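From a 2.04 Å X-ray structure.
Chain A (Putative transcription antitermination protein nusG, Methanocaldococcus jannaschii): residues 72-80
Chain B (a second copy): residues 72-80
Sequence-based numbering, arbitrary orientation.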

# COMPACT_ATOMS: atom_id res chain seq x y z
N ALA A 72 15.43 7.30 1.75
CA ALA A 72 16.26 6.22 1.23
C ALA A 72 15.60 4.90 1.59
O ALA A 72 15.14 4.72 2.73
CB ALA A 72 17.66 6.30 1.82
N ILE A 73 15.53 3.99 0.63
CA ILE A 73 14.86 2.69 0.83
C ILE A 73 15.39 1.93 2.05
O ILE A 73 14.67 1.14 2.66
CB ILE A 73 14.88 1.82 -0.47
CG1 ILE A 73 13.74 0.78 -0.45
CG2 ILE A 73 16.25 1.18 -0.70
CD1 ILE A 73 13.27 0.34 -1.83
N GLU A 74 16.64 2.21 2.43
CA GLU A 74 17.28 1.59 3.59
C GLU A 74 16.60 1.96 4.91
O GLU A 74 16.69 1.21 5.89
CB GLU A 74 18.77 1.97 3.67
CG GLU A 74 19.57 1.67 2.40
CD GLU A 74 19.57 2.83 1.42
OE1 GLU A 74 18.92 2.71 0.36
OE2 GLU A 74 20.20 3.87 1.72
N GLU A 75 15.93 3.11 4.94
CA GLU A 75 15.22 3.58 6.13
C GLU A 75 13.95 2.76 6.42
O GLU A 75 13.49 2.71 7.56
CB GLU A 75 14.85 5.07 6.01
CG GLU A 75 16.04 6.03 6.05
CD GLU A 75 15.62 7.50 5.93
OE1 GLU A 75 16.02 8.15 4.94
OE2 GLU A 75 14.90 7.99 6.82
N ILE A 76 13.43 2.12 5.38
CA ILE A 76 12.09 1.50 5.41
C ILE A 76 12.00 0.19 6.22
O ILE A 76 11.18 0.10 7.14
CB ILE A 76 11.52 1.30 3.97
CG1 ILE A 76 11.44 2.65 3.24
CG2 ILE A 76 10.15 0.62 4.01
CD1 ILE A 76 11.15 2.56 1.75
N GLU A 77 12.83 -0.79 5.89
CA GLU A 77 12.76 -2.11 6.53
C GLU A 77 12.90 -2.10 8.07
O GLU A 77 12.10 -2.76 8.75
CB GLU A 77 13.73 -3.12 5.90
CG GLU A 77 13.29 -4.57 6.09
CD GLU A 77 14.45 -5.54 6.25
OE1 GLU A 77 15.20 -5.75 5.26
OE2 GLU A 77 14.60 -6.10 7.35
N PRO A 78 13.89 -1.36 8.62
CA PRO A 78 14.02 -1.29 10.08
C PRO A 78 12.79 -0.72 10.79
O PRO A 78 12.47 -1.15 11.90
CB PRO A 78 15.23 -0.37 10.29
CG PRO A 78 16.00 -0.47 9.02
CD PRO A 78 14.96 -0.59 7.96
N LEU A 79 12.10 0.22 10.14
CA LEU A 79 10.88 0.81 10.69
C LEU A 79 9.68 -0.15 10.69
O LEU A 79 8.64 0.15 11.28
CB LEU A 79 10.52 2.11 9.95
CG LEU A 79 11.34 3.37 10.23
CD1 LEU A 79 11.06 4.43 9.18
CD2 LEU A 79 11.09 3.92 11.63
N LEU A 80 9.84 -1.29 10.01
CA LEU A 80 8.79 -2.30 9.94
C LEU A 80 9.14 -3.52 10.80
O LEU A 80 8.74 -3.61 11.96
CB LEU A 80 8.55 -2.73 8.49
CG LEU A 80 8.20 -1.68 7.43
CD1 LEU A 80 8.24 -2.31 6.04
CD2 LEU A 80 6.85 -1.03 7.68
N ALA B 72 8.92 -14.11 4.01
CA ALA B 72 9.87 -13.52 4.94
C ALA B 72 10.16 -12.10 4.49
O ALA B 72 10.38 -11.85 3.30
CB ALA B 72 11.14 -14.34 4.99
N ILE B 73 10.16 -11.16 5.44
CA ILE B 73 10.37 -9.74 5.13
C ILE B 73 11.66 -9.49 4.34
O ILE B 73 11.75 -8.52 3.59
CB ILE B 73 10.27 -8.85 6.42
CG1 ILE B 73 9.92 -7.40 6.04
CG2 ILE B 73 11.54 -8.94 7.26
CD1 ILE B 73 9.21 -6.62 7.14
N GLU B 74 12.63 -10.39 4.49
CA GLU B 74 13.91 -10.31 3.78
C GLU B 74 13.76 -10.44 2.26
O GLU B 74 14.61 -9.95 1.51
CB GLU B 74 14.90 -11.37 4.29
CG GLU B 74 15.13 -11.37 5.80
CD GLU B 74 14.14 -12.25 6.55
OE1 GLU B 74 13.27 -11.70 7.25
OE2 GLU B 74 14.23 -13.49 6.42
N GLU B 75 12.69 -11.10 1.82
CA GLU B 75 12.42 -11.30 0.40
C GLU B 75 11.97 -10.01 -0.29
O GLU B 75 12.11 -9.87 -1.51
CB GLU B 75 11.35 -12.39 0.19
CG GLU B 75 11.80 -13.81 0.53
CD GLU B 75 10.71 -14.85 0.29
OE1 GLU B 75 10.28 -15.50 1.27
OE2 GLU B 75 10.29 -15.03 -0.87
N ILE B 76 11.45 -9.07 0.50
CA ILE B 76 10.75 -7.88 -0.01
C ILE B 76 11.66 -6.80 -0.63
O ILE B 76 11.47 -6.42 -1.79
CB ILE B 76 9.81 -7.26 1.07
CG1 ILE B 76 8.78 -8.30 1.54
CG2 ILE B 76 9.12 -6.00 0.54
CD1 ILE B 76 7.99 -7.90 2.77
N GLU B 77 12.65 -6.32 0.13
CA GLU B 77 13.51 -5.22 -0.33
C GLU B 77 14.25 -5.48 -1.65
O GLU B 77 14.25 -4.60 -2.52
CB GLU B 77 14.49 -4.76 0.76
CG GLU B 77 14.94 -3.32 0.58
CD GLU B 77 16.37 -3.07 1.04
OE1 GLU B 77 16.64 -3.14 2.26
OE2 GLU B 77 17.23 -2.79 0.17
N PRO B 78 14.88 -6.67 -1.82
CA PRO B 78 15.55 -6.97 -3.10
C PRO B 78 14.62 -6.93 -4.31
O PRO B 78 15.05 -6.54 -5.40
CB PRO B 78 16.10 -8.38 -2.89
CG PRO B 78 16.21 -8.53 -1.41
CD PRO B 78 15.03 -7.79 -0.87
N LEU B 79 13.36 -7.33 -4.12
CA LEU B 79 12.36 -7.31 -5.20
C LEU B 79 11.92 -5.89 -5.58
O LEU B 79 11.23 -5.70 -6.59
CB LEU B 79 11.14 -8.16 -4.83
CG LEU B 79 11.27 -9.68 -4.89
CD1 LEU B 79 10.09 -10.34 -4.18
CD2 LEU B 79 11.39 -10.20 -6.32
N LEU B 80 12.32 -4.90 -4.78
CA LEU B 80 11.99 -3.50 -5.03
C LEU B 80 13.21 -2.73 -5.51
O LEU B 80 13.44 -2.58 -6.72
CB LEU B 80 11.42 -2.84 -3.77
CG LEU B 80 10.19 -3.46 -3.08
CD1 LEU B 80 9.95 -2.77 -1.74
CD2 LEU B 80 8.94 -3.39 -3.95

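At the centre of this contact two glutamates of like charge face each other: Glu A77 OE1 and Glu B77 OE1 lie 4.2 Å apart, with no basic residue from either stretch between them. The two copies are related by an exact two-fold axis, so any residue close to that axis meets its own twin, and here the residue is an acid. The closest CA atoms across the stretches are those of Glu A77 and Glu B77, 7.6 Å apart. At 4.2 Å the two carboxylate oxygens are too far apart for a hydrogen bond, and none crosses between the stretches anywhere. The pair is therefore something the contact accommodates rather than a polar clasp, and the coordinates do not settle its protonation.

The apolar contact between isoleucine and leucine occurs twice, and the aliphatic part of each glutamate also lies near an isoleucine. Ile A73 CD1 packs 4.2 Å from Leu B80 CB, and the symmetry repeats this as Leu A80 CB against Ile B73 CD1, also at 4.2 Å. Both residues direct their CA-to-CB bonds toward the partner stretch. Ile A73 and Ile B73 are in the t,t rotamer, which carries CD1 to the leucine; Leu B80 presents CB to that methyl because its CA-to-CB bond points toward chain A. These are van der Waals distances without tight interlocking, and Leu A80 and Leu B80 give up just 23 Å² each while remaining largely exposed.

The glutamate earns its place partly through its length. Its chi1 is t, while chi2, at -147°, lies between wells, and the chain reaches across so that Glu A77 OE2 comes 4.2 Å from Ile B73 CG2, with the reciprocal approach from Glu B77 OE2 to Ile A73 CG2 at the same distance. Ile A73 thus touches both Leu B80 and Glu B77; its CG2 lies closest to the glutamate, but Ile A73 CG1 is also near, 4.4 Å from Glu B77 CG. Glutamate and isoleucine account for most of the 345 Å² buried in all: 73 Å² for Glu A77, 67 for Ile A73, 77 for Glu B77 and 64 for Ile B73. None of this is deeply sealed, which helps explain how a carboxylate can sit here: it can be covered without being cut off from solvent.

The backbone spaces these residues. Residues 73 to 79 have helical phi/psi values, and the short-range bonds include Ile A76 N to Ile A73 O at 3.1 Å and Leu A80 N to Glu A77 O at 3.0 Å, the latter closing a type I turn that brings Leu A80 round toward the partner. Ile A76 also points its CA-to-CB bond toward the other stretch, yet its side chain comes no nearer than 6.5 Å, from Ile A76 CD1 to Leu B80 CD1, and loses no area to it. Glu A74 points away, and Glu A75 is out of reach; its OE1 instead accepts a weak bond from the backbone, Ala A72 N to Glu A75 OE1 at 3.4 Å.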